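Local coordinates for protein cobalt-precorrin-5B C(1)-methyltransferase (Archaeoglobus fulgidus, PDB 1SR8) that probably catalyses the S-adenosyl-L-methionine-dependent methylation of C-1 in cobalt-precorrin-5B to give cobalt-precorrin-6A, a step of the anaerobic route to adenosylcobalamin, at residues Glu241-Pro246 and Glu275-Val280; Ile260-Gly263 and Arg267-Glu270. All coordinates share one frame; numbering follows the deposited sequence.

Contact 1 of 2, residues Glu241-Pro246 and Glu275-Val280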
# COMPACT_ATOMS: atom_id res chain seq x y z
N GLU A 241 6.30 3.58 -20.18
CA GLU A 241 4.93 3.89 -20.53
C GLU A 241 4.59 5.34 -20.20
O GLU A 241 3.99 6.06 -21.01
CB GLU A 241 3.97 2.95 -19.80
CG GLU A 241 3.90 1.60 -20.46
CD GLU A 241 3.60 1.74 -21.94
OE1 GLU A 241 2.52 2.28 -22.28
OE2 GLU A 241 4.45 1.32 -22.76
N ALA A 242 4.97 5.77 -19.00
CA ALA A 242 4.71 7.13 -18.58
C ALA A 242 5.39 8.11 -19.52
O ALA A 242 4.88 9.21 -19.76
CB ALA A 242 5.21 7.32 -17.15
N LEU A 243 6.54 7.72 -20.06
CA LEU A 243 7.28 8.59 -20.97
C LEU A 243 6.57 8.86 -22.30
O LEU A 243 7.04 9.68 -23.10
CB LEU A 243 8.68 8.01 -21.23
CG LEU A 243 9.63 8.12 -20.03
CD1 LEU A 243 10.97 7.48 -20.36
CD2 LEU A 243 9.83 9.60 -19.67
N LYS A 244 5.45 8.19 -22.54
CA LYS A 244 4.67 8.41 -23.76
C LYS A 244 3.88 9.70 -23.60
O LYS A 244 3.30 10.20 -24.56
CB LYS A 244 3.70 7.26 -24.01
CG LYS A 244 4.32 5.91 -24.32
CD LYS A 244 3.22 4.87 -24.52
CE LYS A 244 3.76 3.50 -24.93
NZ LYS A 244 2.64 2.53 -25.23
N HIS A 245 3.84 10.22 -22.38
CA HIS A 245 3.14 11.46 -22.11
C HIS A 245 3.80 12.53 -22.98
O HIS A 245 5.02 12.58 -23.09
CB HIS A 245 3.26 11.81 -20.62
CG HIS A 245 2.46 13.01 -20.20
ND1 HIS A 245 2.88 14.30 -20.41
CD2 HIS A 245 1.27 13.10 -19.56
CE1 HIS A 245 1.99 15.14 -19.92
NE2 HIS A 245 1.00 14.43 -19.40
N PRO A 246 2.99 13.38 -23.63
CA PRO A 246 3.49 14.44 -24.51
C PRO A 246 3.91 15.78 -23.88
O PRO A 246 4.41 16.65 -24.60
CB PRO A 246 2.36 14.61 -25.50
CG PRO A 246 1.15 14.46 -24.60
CD PRO A 246 1.52 13.27 -23.74
N GLU A 275 16.49 10.27 -23.31
CA GLU A 275 15.05 10.43 -23.46
C GLU A 275 14.69 11.91 -23.38
O GLU A 275 13.55 12.29 -23.63
CB GLU A 275 14.31 9.70 -22.35
CG GLU A 275 14.38 8.18 -22.41
CD GLU A 275 13.47 7.61 -23.47
OE1 GLU A 275 12.46 8.28 -23.81
OE2 GLU A 275 13.74 6.49 -23.94
N GLY A 276 15.67 12.73 -23.02
CA GLY A 276 15.43 14.16 -22.90
C GLY A 276 14.63 14.50 -21.66
O GLY A 276 13.98 15.55 -21.60
N VAL A 277 14.68 13.62 -20.67
CA VAL A 277 13.96 13.81 -19.41
C VAL A 277 14.89 13.67 -18.21
O VAL A 277 15.65 12.71 -18.09
CB VAL A 277 12.81 12.80 -19.28
CG1 VAL A 277 12.05 13.04 -17.99
CG2 VAL A 277 11.88 12.92 -20.46
N ARG A 278 14.82 14.64 -17.31
CA ARG A 278 15.65 14.62 -16.12
C ARG A 278 15.24 13.48 -15.20
O ARG A 278 14.05 13.20 -15.03
CB ARG A 278 15.52 15.95 -15.36
CG ARG A 278 16.40 16.02 -14.13
CD ARG A 278 16.15 17.27 -13.32
NE ARG A 278 17.02 17.34 -12.15
CZ ARG A 278 16.95 18.28 -11.22
NH1 ARG A 278 16.05 19.24 -11.33
NH2 ARG A 278 17.77 18.26 -10.18
N VAL A 279 16.24 12.81 -14.61
CA VAL A 279 16.01 11.73 -13.66
C VAL A 279 16.63 12.11 -12.32
O VAL A 279 17.85 12.26 -12.23
CB VAL A 279 16.65 10.40 -14.12
CG1 VAL A 279 16.40 9.33 -13.07
CG2 VAL A 279 16.07 9.98 -15.44
N VAL A 280 15.79 12.29 -11.31
CA VAL A 280 16.24 12.65 -9.97
C VAL A 280 16.31 11.39 -9.11
O VAL A 280 15.28 10.80 -8.76
CB VAL A 280 15.27 13.64 -9.29
CG1 VAL A 280 15.79 14.01 -7.92
CG2 VAL A 280 15.10 14.88 -10.16

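Contact 2 of 2, residues Ile260-Gly263 and Arg267-Glu270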
# COMPACT_ATOMS: atom_id res chain seq x y z
N ILE A 260 16.20 -0.96 -12.27
CA ILE A 260 15.38 -2.06 -12.78
C ILE A 260 14.73 -1.60 -14.09
O ILE A 260 14.65 -2.36 -15.05
CB ILE A 260 14.26 -2.45 -11.78
CG1 ILE A 260 14.88 -3.01 -10.50
CG2 ILE A 260 13.34 -3.48 -12.41
CD1 ILE A 260 13.87 -3.41 -9.45
N TRP A 261 14.28 -0.35 -14.12
CA TRP A 261 13.67 0.18 -15.33
C TRP A 261 14.75 0.45 -16.39
O TRP A 261 14.62 0.05 -17.55
CB TRP A 261 12.93 1.49 -15.02
CG TRP A 261 12.92 2.42 -16.19
CD1 TRP A 261 12.27 2.25 -17.37
CD2 TRP A 261 13.69 3.62 -16.32
NE1 TRP A 261 12.58 3.27 -18.23
CE2 TRP A 261 13.45 4.13 -17.61
CE3 TRP A 261 14.56 4.32 -15.47
CZ2 TRP A 261 14.05 5.31 -18.08
CZ3 TRP A 261 15.16 5.49 -15.93
CH2 TRP A 261 14.90 5.97 -17.23
N ALA A 262 15.81 1.14 -15.97
CA ALA A 262 16.91 1.48 -16.86
C ALA A 262 17.61 0.22 -17.35
O ALA A 262 17.57 -0.10 -18.54
CB ALA A 262 17.92 2.38 -16.12
N GLY A 263 18.23 -0.49 -16.42
CA GLY A 263 18.95 -1.71 -16.73
C GLY A 263 20.21 -1.79 -15.89
O GLY A 263 20.83 -2.85 -15.77
N ARG A 267 23.00 3.14 -16.48
CA ARG A 267 22.07 3.34 -17.59
C ARG A 267 20.94 4.32 -17.27
O ARG A 267 20.19 4.72 -18.16
CB ARG A 267 21.47 2.00 -18.03
CG ARG A 267 22.37 1.21 -18.96
CD ARG A 267 22.70 2.04 -20.21
NE ARG A 267 21.57 2.15 -21.13
CZ ARG A 267 21.46 3.07 -22.08
NH1 ARG A 267 20.40 3.08 -22.88
NH2 ARG A 267 22.41 3.99 -22.23
N ILE A 268 20.82 4.70 -15.99
CA ILE A 268 19.79 5.65 -15.57
C ILE A 268 20.08 6.99 -16.25
O ILE A 268 19.33 7.43 -17.13
CB ILE A 268 19.80 5.86 -14.02
CG1 ILE A 268 19.48 4.54 -13.30
CG2 ILE A 268 18.77 6.92 -13.62
CD1 ILE A 268 19.54 4.64 -11.78
N GLU A 269 21.17 7.63 -15.83
CA GLU A 269 21.60 8.92 -16.36
C GLU A 269 21.77 8.89 -17.87
O GLU A 269 21.59 9.91 -18.54
CB GLU A 269 22.91 9.33 -15.69
CG GLU A 269 23.91 8.18 -15.61
CD GLU A 269 24.99 8.42 -14.57
OE1 GLU A 269 24.64 8.67 -13.40
OE2 GLU A 269 26.19 8.35 -14.93
N GLU A 270 22.11 7.73 -18.42
CA GLU A 270 22.27 7.58 -19.86
C GLU A 270 20.89 7.59 -20.50
O GLU A 270 20.65 8.28 -21.49
CB GLU A 270 22.98 6.26 -20.20
CG GLU A 270 24.45 6.21 -19.78
CD GLU A 270 25.12 4.89 -20.14
OE1 GLU A 270 25.11 4.50 -21.33
OE2 GLU A 270 25.65 4.23 -19.22

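Contact 1 of 2, residues Glu241-Pro246 and Glu275-Val280
Leu243 spans the gap between the two segments, and its two methyl branches carry the contact. In the apolar part, CD2 of Leu243 meets CG2 of Val277 at 4.0 Å, the two side chains running past each other in opposite directions. Val277 has CG1 anti to its backbone N (chi1 -178°), which brings the other branch, CG2, round to the leucine. The second part is mixed in character: CD1 of Leu243 lies against the bent chain of Glu275, 4.0 Å from CG and 3.8 Å from OE1. Polar bonds lie within 241-246. A type I beta turn from Ala242 to His245 is closed by His245 N to Ala242 O at 3.0 Å, and just ahead of it Glu241 OE1 receives Lys244 NZ through its syn lone pair in a salt bridge. Residues 275-277, with Gly276 at positive phi, link the helix 265-273 to the edge strand 278-281 and pack on this turn beside the parallel sheet, Val277 leaning on Ile251 and Leu243 on Ile213. Van der Waals packing alone therefore joins the segments: the methyls of one leucine rest on neighbouring parts of the other segment, CD2 on Val277 and CD1 on the chain and carboxylate of Glu275, whose OE2 is paired with Arg271.

Contact 2 of 2, residues Ile260-Gly263 and Arg267-Glu270
Ala262 directs its methyl group toward the start of the segment 267-270, where it rests on the backbone between Arg267 and Ile268. Its CB lies 3.7 Å from Ile268 N and 3.8 Å from Arg267 C, so much of this contact is a methyl group laid against a peptide unit. Two side chains extend the surface it meets. CB of Arg267 is 4.0 Å from the same methyl, and CG1 of Ile268 reaches it at 3.9 Å. With CG1 beside the backbone N (chi1 -62°), Ile268 turns this branch to the alanine, while CG2 takes the position anti to N. Ala262 CB also sits over one face of the neighbouring Trp261 ring, offset toward its rim.

Arg267 starts toward the opposite segment, but bends at chi2 and chi3 carry its guanidinium off. There NH2 donates to Glu270 OE1 at 2.9 Å in a salt bridge; the oxygen lies almost in the guanidinium plane, yet the donor stands 57° out of the carboxylate plane. NH1 makes a second salt bridge with Glu274, so acidic partners further along the chain tether the group.

Gly263, at positive phi, ends the helix 255-262, and a tight connection leads into the helix 265-273. The contact thus forms the inner corner of two consecutive helices joined by a short link. Trp261 hydrogen-bonds to Asp240 through NE1 and links the first helix to the start of the helix 239-242, whereas Ile268 packs the second onto Val279 and Val281 of the strand 278-281.

Both contacts belong to the C-terminal part of the chain, on the same side of its centre, with their own centres about 12 Å apart. The residues of contact 2 fall between the two segments of contact 1: the chain runs from 241-246 through the strand 248-253 and the helices 255-262 and 265-273 to 275-280. They meet directly where Val279 CG1 packs against Ile268 CG2, 3.4 Å away. The strand 278-281, at the edge of the four-stranded parallel sheet, comes next after Val277 of contact 1 and is covered by Ile268 of contact 2. Contact 2 packs two helices against each other, the second lying on this strand, while contact 1 brings the link before the strand against the turn 242-245.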